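Local coordinates for protein restriction endonuclease EcoP15I, modification subunit (Escherichia coli, PDB 4ZCF) that methylates the N6 of one adenine in the DNA site 5'-CAGCAG-3' using S-adenosyl-L-methionine, and joins the Res subunit for DNA restriction, at residues Tyr113-Pro125 with Ile427-Phe441. Residues are numbered along the deposited sequence; the frame is centred on the assembly and turned at random.
Sequences YAEKVKMIYIDPP and ISFACDGEGIVLDFF
Met119–Ile122 and Glu434–Asp439 run as neighbouring parallel strands, their axes 4.7 Å apart and inclined by 23°. Ile436 O accepts from both Lys118 N and Met119 N, where the chain breaks regular strand geometry at Lys118; beyond it, Leu438 N donates to Met119 O (2.9 Å) and Leu438 O receives Tyr121 N. At the start of the ladder a water bridges Lys116 O and Ile436 N.

On one face Met119, with CG anti to the backbone N (chi1 -165°), reaches helix 420-430, its SD resting 3.8 Å from Ile427 CG1 and 3.9 Å from Ala430 CB, while Cys431 SG packs on its CB. The extended Lys118 chain passes Cys431 SG and the Glu434 carbonyl and bends at its end, bringing NZ into a weak bond with Ala430 O. Glu434 itself is salt-bridged to Arg190.

These are central strands of the Rossmann-like methyltransferase sheet, flanked by strands 461-468 and 193-199, and strand 117-122 leads into the DPPY motif of N6-adenine methyltransferases, which begins at Asp123 and probably contributes to S-adenosyl methionine binding.

On the opposite face Ile120 and Leu438 lie side by side. Farther along, Ile122 CG2 sits over the centre of the Phe440 ring, 3.7 Å from its centroid, and Ile120 CG2 touches CE2 of that ring; an alanine in place of Phe440 would probably leave the Ile122 and Ile120 methyls without the ring they rest on and open a gap beside them. The same Ile122 methyl meets the edge of the Phe441 ring, one face of which is covered by Pro124 CA. Asp439 OD1 accepts Phe441 N (3.1 Å) in an Asx turn, OD2 binds Thr447, and a second water accepts from Asp123 N at 2.9 Å.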
loop_
_atom_site.group_PDB
_atom_site.type_symbol
_atom_site.label_atom_id
_atom_site.label_comp_id
_atom_site.label_asym_id
_atom_site.label_seq_id
_atom_site.Cartn_x
_atom_site.Cartn_y
_atom_site.Cartn_z
ATOM N N TYR A 113 14.503 5.363 -12.815
ATOM C CA TYR A 113 13.658 4.244 -12.387
ATOM C C TYR A 113 12.377 4.548 -11.654
ATOM O O TYR A 113 11.636 3.618 -11.335
ATOM C CB TYR A 113 14.491 3.172 -11.658
ATOM C CG TYR A 113 15.513 2.551 -12.584
ATOM C CD1 TYR A 113 15.181 1.471 -13.392
ATOM C CD2 TYR A 113 16.776 3.124 -12.747
ATOM C CE1 TYR A 113 16.104 0.928 -14.282
ATOM C CE2 TYR A 113 17.687 2.617 -13.661
ATOM C CZ TYR A 113 17.357 1.509 -14.414
ATOM O OH TYR A 113 18.280 0.970 -15.275
ATOM N N ALA A 114 12.126 5.773 -11.278
ATOM C CA ALA A 114 10.799 6.132 -10.872
ATOM C C ALA A 114 9.959 6.232 -12.101
ATOM O O ALA A 114 10.441 6.701 -13.090
ATOM C CB ALA A 114 10.844 7.449 -10.160
ATOM N N GLU A 115 8.689 5.873 -12.064
ATOM C CA GLU A 115 8.155 4.705 -11.420
ATOM C C GLU A 115 8.133 3.624 -12.464
ATOM O O GLU A 115 7.258 3.593 -13.281
ATOM C CB GLU A 115 6.704 5.001 -11.038
ATOM C CG GLU A 115 6.366 6.470 -10.777
ATOM C CD GLU A 115 4.886 6.811 -10.771
ATOM O OE1 GLU A 115 4.228 6.676 -11.799
ATOM O OE2 GLU A 115 4.374 7.271 -9.746
ATOM N N LYS A 116 9.095 2.723 -12.431
ATOM C CA LYS A 116 9.280 1.758 -13.513
ATOM C C LYS A 116 9.363 0.316 -13.103
ATOM O O LYS A 116 9.299 -0.544 -13.988
ATOM C CB LYS A 116 10.525 2.123 -14.351
ATOM C CG LYS A 116 10.500 3.519 -14.917
ATOM C CD LYS A 116 10.724 3.553 -16.404
ATOM C CE LYS A 116 10.524 4.962 -16.930
ATOM N NZ LYS A 116 11.387 5.949 -16.196
ATOM N N VAL A 117 9.553 0.048 -11.784
ATOM C CA VAL A 117 9.661 -1.286 -11.161
ATOM C C VAL A 117 8.268 -1.904 -10.977
ATOM O O VAL A 117 7.396 -1.258 -10.402
ATOM C CB VAL A 117 10.455 -1.213 -9.819
ATOM C CG1 VAL A 117 10.735 -2.593 -9.252
ATOM C CG2 VAL A 117 11.764 -0.453 -10.001
ATOM N N LYS A 118 8.056 -3.143 -11.471
ATOM C CA LYS A 118 6.761 -3.840 -11.338
ATOM C C LYS A 118 6.673 -4.563 -10.002
ATOM O O LYS A 118 5.579 -4.723 -9.458
ATOM C CB LYS A 118 6.552 -4.860 -12.471
ATOM C CG LYS A 118 5.081 -5.073 -12.847
ATOM C CD LYS A 118 4.942 -6.139 -13.929
ATOM C CE LYS A 118 3.542 -6.308 -14.510
ATOM N NZ LYS A 118 2.485 -6.496 -13.475
ATOM N N MET A 119 7.821 -5.060 -9.494
ATOM C CA MET A 119 7.846 -5.808 -8.243
ATOM C C MET A 119 9.126 -5.596 -7.493
ATOM O O MET A 119 10.200 -5.574 -8.087
ATOM C CB MET A 119 7.660 -7.314 -8.518
ATOM C CG MET A 119 7.326 -8.133 -7.286
ATOM S SD MET A 119 7.592 -9.910 -7.559
ATOM C CE MET A 119 8.191 -10.385 -6.022
ATOM N N ILE A 120 9.009 -5.520 -6.173
ATOM C CA ILE A 120 10.113 -5.470 -5.241
ATOM C C ILE A 120 9.959 -6.636 -4.306
ATOM O O ILE A 120 8.893 -6.809 -3.714
ATOM C CB ILE A 120 10.187 -4.134 -4.450
ATOM C CG1 ILE A 120 10.386 -2.904 -5.413
ATOM C CG2 ILE A 120 11.257 -4.196 -3.327
ATOM C CD1 ILE A 120 10.439 -1.525 -4.710
ATOM N N TYR A 121 11.008 -7.469 -4.193
ATOM C CA TYR A 121 11.081 -8.527 -3.196
ATOM C C TYR A 121 12.294 -8.218 -2.358
ATOM O O TYR A 121 13.358 -8.014 -2.909
ATOM C CB TYR A 121 11.197 -9.959 -3.776
ATOM C CG TYR A 121 11.414 -10.958 -2.650
ATOM C CD1 TYR A 121 10.403 -11.221 -1.720
ATOM C CD2 TYR A 121 12.679 -11.478 -2.391
ATOM C CE1 TYR A 121 10.626 -12.036 -0.616
ATOM C CE2 TYR A 121 12.923 -12.255 -1.260
ATOM C CZ TYR A 121 11.884 -12.557 -0.395
ATOM O OH TYR A 121 12.105 -13.339 0.703
ATOM N N ILE A 122 12.159 -8.189 -1.048
ATOM C CA ILE A 122 13.300 -7.960 -0.152
ATOM C C ILE A 122 13.297 -8.903 1.041
ATOM O O ILE A 122 12.240 -9.220 1.569
ATOM C CB ILE A 122 13.576 -6.472 0.280
ATOM C CG1 ILE A 122 12.335 -5.735 0.781
ATOM C CG2 ILE A 122 14.351 -5.705 -0.774
ATOM C CD1 ILE A 122 12.679 -4.618 1.841
ATOM N N ASP A 123 14.489 -9.368 1.444
ATOM C CA ASP A 123 14.658 -10.189 2.638
ATOM C C ASP A 123 15.549 -9.360 3.579
ATOM O O ASP A 123 16.775 -9.452 3.533
ATOM C CB ASP A 123 15.226 -11.567 2.300
ATOM C CG ASP A 123 15.572 -12.472 3.463
ATOM O OD1 ASP A 123 14.913 -12.366 4.517
ATOM O OD2 ASP A 123 16.443 -13.360 3.284
ATOM N N PRO A 124 14.952 -8.443 4.363
ATOM C CA PRO A 124 15.773 -7.592 5.224
ATOM C C PRO A 124 16.258 -8.359 6.447
ATOM O O PRO A 124 15.792 -9.473 6.677
ATOM C CB PRO A 124 14.811 -6.463 5.598
ATOM C CG PRO A 124 13.484 -7.115 5.646
ATOM C CD PRO A 124 13.515 -8.142 4.531
ATOM N N PRO A 125 17.198 -7.825 7.241
ATOM C CA PRO A 125 17.544 -8.537 8.479
ATOM C C PRO A 125 16.316 -8.511 9.400
ATOM O O PRO A 125 15.581 -7.506 9.484
ATOM C CB PRO A 125 18.732 -7.749 9.047
ATOM C CG PRO A 125 18.652 -6.388 8.429
ATOM C CD PRO A 125 17.881 -6.510 7.133
ATOM N N ILE A 427 6.942 -13.923 -8.108
ATOM C CA ILE A 427 7.301 -13.205 -9.343
ATOM C C ILE A 427 6.292 -13.556 -10.456
ATOM O O ILE A 427 5.759 -12.649 -11.103
ATOM C CB ILE A 427 8.779 -13.391 -9.771
ATOM C CG1 ILE A 427 9.736 -12.798 -8.706
ATOM C CG2 ILE A 427 9.021 -12.759 -11.155
ATOM C CD1 ILE A 427 11.223 -13.075 -8.905
ATOM N N SER A 428 5.968 -14.848 -10.616
ATOM C CA SER A 428 4.970 -15.286 -11.605
ATOM C C SER A 428 3.594 -14.639 -11.383
ATOM O O SER A 428 2.968 -14.256 -12.366
ATOM C CB SER A 428 4.839 -16.807 -11.633
ATOM O OG SER A 428 6.063 -17.447 -11.953
ATOM N N PHE A 429 3.114 -14.541 -10.104
ATOM C CA PHE A 429 1.799 -13.930 -9.789
ATOM C C PHE A 429 1.792 -12.420 -10.013
ATOM O O PHE A 429 0.966 -11.941 -10.810
ATOM C CB PHE A 429 1.324 -14.248 -8.352
ATOM C CG PHE A 429 0.779 -15.642 -8.170
ATOM C CD1 PHE A 429 -0.366 -16.051 -8.840
ATOM C CD2 PHE A 429 1.434 -16.559 -7.358
ATOM C CE1 PHE A 429 -0.843 -17.353 -8.710
ATOM C CE2 PHE A 429 0.977 -17.879 -7.250
ATOM C CZ PHE A 429 -0.174 -18.261 -7.907
ATOM N N ALA A 430 2.700 -11.674 -9.307
ATOM C CA ALA A 430 2.749 -10.207 -9.386
ATOM C C ALA A 430 2.982 -9.701 -10.794
ATOM O O ALA A 430 2.179 -8.909 -11.302
ATOM C CB ALA A 430 3.772 -9.635 -8.411
ATOM N N CYS A 431 4.032 -10.208 -11.447
ATOM C CA CYS A 431 4.396 -9.856 -12.815
ATOM C C CYS A 431 3.737 -10.861 -13.756
ATOM O O CYS A 431 3.488 -11.990 -13.349
ATOM C CB CYS A 431 5.912 -9.890 -12.957
ATOM S SG CYS A 431 6.798 -8.841 -11.779
ATOM N N ASP A 432 3.473 -10.517 -14.997
ATOM C CA ASP A 432 2.871 -11.577 -15.821
ATOM C C ASP A 432 3.714 -11.884 -17.073
ATOM O O ASP A 432 3.264 -11.661 -18.201
ATOM C CB ASP A 432 1.384 -11.297 -16.121
ATOM C CG ASP A 432 0.505 -12.537 -16.183
ATOM O OD1 ASP A 432 0.435 -13.269 -15.165
ATOM O OD2 ASP A 432 -0.157 -12.747 -17.229
ATOM N N GLY A 433 4.943 -12.364 -16.839
ATOM C CA GLY A 433 5.908 -12.681 -17.889
ATOM C C GLY A 433 6.807 -11.531 -18.311
ATOM O O GLY A 433 7.746 -11.735 -19.075
ATOM N N GLU A 434 6.554 -10.332 -17.789
ATOM C CA GLU A 434 7.278 -9.084 -18.106
ATOM C C GLU A 434 7.431 -8.213 -16.841
ATOM O O GLU A 434 6.560 -8.245 -15.975
ATOM C CB GLU A 434 6.475 -8.332 -19.213
ATOM C CG GLU A 434 6.420 -6.803 -19.155
ATOM C CD GLU A 434 5.464 -6.118 -18.185
ATOM O OE1 GLU A 434 4.495 -6.768 -17.729
ATOM O OE2 GLU A 434 5.687 -4.921 -17.885
ATOM N N GLY A 435 8.488 -7.401 -16.786
ATOM C CA GLY A 435 8.688 -6.461 -15.689
ATOM C C GLY A 435 10.009 -6.496 -14.975
ATOM O O GLY A 435 10.706 -7.509 -14.975
ATOM N N ILE A 436 10.340 -5.375 -14.338
ATOM C CA ILE A 436 11.559 -5.177 -13.560
ATOM C C ILE A 436 11.313 -5.741 -12.165
ATOM O O ILE A 436 10.295 -5.418 -11.550
ATOM C CB ILE A 436 11.947 -3.661 -13.562
ATOM C CG1 ILE A 436 12.491 -3.211 -14.950
ATOM C CG2 ILE A 436 12.893 -3.281 -12.416
ATOM C CD1 ILE A 436 12.606 -1.665 -15.175
ATOM N N VAL A 437 12.224 -6.627 -11.685
ATOM C CA VAL A 437 12.148 -7.211 -10.340
ATOM C C VAL A 437 13.331 -6.664 -9.558
ATOM O O VAL A 437 14.469 -6.846 -9.990
ATOM C CB VAL A 437 12.061 -8.764 -10.320
ATOM C CG1 VAL A 437 12.180 -9.301 -8.898
ATOM C CG2 VAL A 437 10.767 -9.246 -10.958
ATOM N N LEU A 438 13.069 -5.956 -8.443
ATOM C CA LEU A 438 14.135 -5.346 -7.657
ATOM C C LEU A 438 14.348 -5.938 -6.263
ATOM O O LEU A 438 13.410 -6.039 -5.485
ATOM C CB LEU A 438 13.986 -3.798 -7.631
ATOM C CG LEU A 438 14.918 -3.009 -6.692
ATOM C CD1 LEU A 438 16.279 -2.799 -7.304
ATOM C CD2 LEU A 438 14.317 -1.699 -6.275
ATOM N N ASP A 439 15.595 -6.304 -5.942
ATOM C CA ASP A 439 15.960 -6.794 -4.602
ATOM C C ASP A 439 17.113 -5.943 -4.123
ATOM O O ASP A 439 18.176 -6.009 -4.706
ATOM C CB ASP A 439 16.342 -8.299 -4.593
ATOM C CG ASP A 439 16.380 -8.956 -3.220
ATOM O OD1 ASP A 439 16.708 -8.262 -2.220
ATOM O OD2 ASP A 439 16.037 -10.133 -3.130
ATOM N N PHE A 440 16.901 -5.103 -3.118
ATOM C CA PHE A 440 17.970 -4.229 -2.618
ATOM C C PHE A 440 18.702 -4.747 -1.373
ATOM O O PHE A 440 19.541 -4.050 -0.830
ATOM C CB PHE A 440 17.549 -2.748 -2.566
ATOM C CG PHE A 440 16.293 -2.422 -1.781
ATOM C CD1 PHE A 440 16.361 -2.109 -0.421
ATOM C CD2 PHE A 440 15.058 -2.376 -2.408
ATOM C CE1 PHE A 440 15.202 -1.807 0.304
ATOM C CE2 PHE A 440 13.904 -2.058 -1.688
ATOM C CZ PHE A 440 13.978 -1.787 -0.334
ATOM N N PHE A 441 18.419 -6.007 -0.973
ATOM C CA PHE A 441 19.077 -6.788 0.090
ATOM C C PHE A 441 19.394 -8.121 -0.592
ATOM O O PHE A 441 18.932 -9.158 -0.114
ATOM C CB PHE A 441 18.149 -7.028 1.315
ATOM C CG PHE A 441 17.946 -5.832 2.220
ATOM C CD1 PHE A 441 18.926 -5.458 3.140
ATOM C CD2 PHE A 441 16.789 -5.062 2.137
ATOM C CE1 PHE A 441 18.735 -4.353 3.972
ATOM C CE2 PHE A 441 16.611 -3.953 2.964
ATOM C CZ PHE A 441 17.581 -3.605 3.878
HETATM O O HOH W 1 8.689 -2.889 -15.069
HETATM O O HOH W 2 16.458 -10.331 -0.404
#